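Local coordinates for glutathione S-transferase omega-like 2 (Saccharomyces cerevisiae, PDB 5LKB), which uses glutathione to reduce disulfides, dehydroascorbate and dimethylarsinic acid, and reacts with glutathionyl-(hydro)quinones, at residues 150-153 and 154-158. Numbering follows the deposited sequence.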
# COMPACT_ATOMS: atom_id res chain seq x y z
N PRO A 150 -8.33 -22.82 -34.06
CA PRO A 150 -9.76 -22.57 -33.80
C PRO A 150 -10.31 -23.29 -32.59
O PRO A 150 -11.36 -22.89 -32.09
CB PRO A 150 -10.43 -23.03 -35.11
CG PRO A 150 -9.36 -22.76 -36.15
CD PRO A 150 -8.09 -23.21 -35.46
N GLN A 151 -9.64 -24.32 -32.10
CA GLN A 151 -10.09 -25.06 -30.93
C GLN A 151 -9.49 -24.55 -29.63
O GLN A 151 -9.67 -25.19 -28.60
CB GLN A 151 -9.75 -26.56 -31.11
CG GLN A 151 -10.80 -27.35 -31.88
CD GLN A 151 -11.04 -26.79 -33.25
OE1 GLN A 151 -10.20 -26.92 -34.13
NE2 GLN A 151 -12.18 -26.12 -33.44
N TYR A 152 -8.75 -23.44 -29.66
CA TYR A 152 -8.10 -22.95 -28.45
C TYR A 152 -9.14 -22.66 -27.38
O TYR A 152 -10.19 -22.07 -27.65
CB TYR A 152 -7.30 -21.68 -28.76
CG TYR A 152 -6.42 -21.21 -27.62
CD1 TYR A 152 -5.24 -21.88 -27.29
CD2 TYR A 152 -6.80 -20.13 -26.83
CE1 TYR A 152 -4.43 -21.44 -26.21
CE2 TYR A 152 -6.01 -19.73 -25.74
CZ TYR A 152 -4.82 -20.36 -25.48
OH TYR A 152 -4.06 -19.98 -24.41
N SER A 153 -8.85 -23.05 -26.14
CA SER A 153 -9.80 -22.80 -25.06
C SER A 153 -9.10 -22.61 -23.72
O SER A 153 -9.47 -23.20 -22.70
CB SER A 153 -10.82 -23.94 -24.98
OG SER A 153 -10.15 -25.12 -24.60
N ALA A 154 -8.07 -21.77 -23.70
CA ALA A 154 -7.47 -21.26 -22.47
C ALA A 154 -7.49 -19.74 -22.53
O ALA A 154 -8.15 -19.14 -23.38
CB ALA A 154 -6.06 -21.82 -22.30
N ARG A 155 -6.78 -19.10 -21.60
CA ARG A 155 -6.67 -17.64 -21.59
C ARG A 155 -5.78 -17.14 -22.71
O ARG A 155 -4.77 -17.75 -23.04
CB ARG A 155 -6.14 -17.17 -20.24
CG ARG A 155 -7.12 -17.47 -19.08
CD ARG A 155 -6.47 -17.35 -17.74
NE ARG A 155 -6.10 -15.98 -17.41
CZ ARG A 155 -6.80 -15.16 -16.60
NH1 ARG A 155 -7.94 -15.57 -16.05
NH2 ARG A 155 -6.35 -13.93 -16.34
N PHE A 156 -6.15 -15.96 -23.23
CA PHE A 156 -5.53 -15.36 -24.39
C PHE A 156 -4.40 -14.42 -23.92
O PHE A 156 -4.55 -13.19 -23.87
CB PHE A 156 -6.56 -14.58 -25.19
CG PHE A 156 -7.80 -15.34 -25.48
CD1 PHE A 156 -7.75 -16.42 -26.33
CD2 PHE A 156 -9.00 -14.98 -24.94
CE1 PHE A 156 -8.89 -17.14 -26.60
CE2 PHE A 156 -10.16 -15.70 -25.22
CZ PHE A 156 -10.09 -16.78 -26.08
N THR A 157 -3.28 -15.01 -23.54
CA THR A 157 -2.24 -14.29 -22.80
C THR A 157 -1.29 -13.56 -23.74
O THR A 157 -1.18 -13.87 -24.93
CB THR A 157 -1.42 -15.25 -21.94
OG1 THR A 157 -0.95 -16.35 -22.75
CG2 THR A 157 -2.25 -15.81 -20.80
N VAL A 158 -0.63 -12.51 -23.19
CA VAL A 158 0.56 -11.90 -23.80
C VAL A 158 1.79 -12.42 -23.07
O VAL A 158 1.70 -12.81 -21.92
CB VAL A 158 0.53 -10.35 -23.81
CG1 VAL A 158 -0.58 -9.87 -24.71
CG2 VAL A 158 0.32 -9.80 -22.38
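The glutathione-binding loop that links helix 141-148 to strand 160-163 in the thioredoxin-like domain shows how a tyrosine can brace a turn from within its own loop: Tyr152 reaches forward along the chain to Arg155 and Phe156. Its hydroxyl donates a hydrogen bond to the backbone carbonyl of Arg155, with OH and O 2.7 Å apart. The phenol oxygen sits above the carbonyl plane, 39° out of it. Arg155 O also accepts a weak bond from Thr157 N, closing the inverse gamma turn centred on Phe156, so two donors hold this one carbonyl. The first torsion of Tyr152, -172°, sets CG opposite the backbone N and sends the phenol forward along the loop, past Ala154, to the Arg155 carbonyl. Ala154 N lies over one face of the phenol ring, near its rim, while the methyl CB of Ala154 packs 3.7 Å from Tyr152 CZ. Phe156 comes in at the phenol edge, the planes inclined at 41°, and also meets Tyr146 edge-to-face. A phenylalanine in place of Tyr152 would probably keep much of this ring packing but take the phenol donor from the Arg155 carbonyl, leaving the weak bond from Thr157 to hold the turn with less restraint. The bracing probably helps to place residues used by the substrate: Arg155 and Val158 bind glutathione, and the side chain of Val158 touches Trp79, another glutathione-binding residue. The backbone N of Arg155 donates to OE1 of Gln16. Between the two rings, the nearest carbons are Tyr152 CD2 and Phe156 CE1, at 3.7 Å.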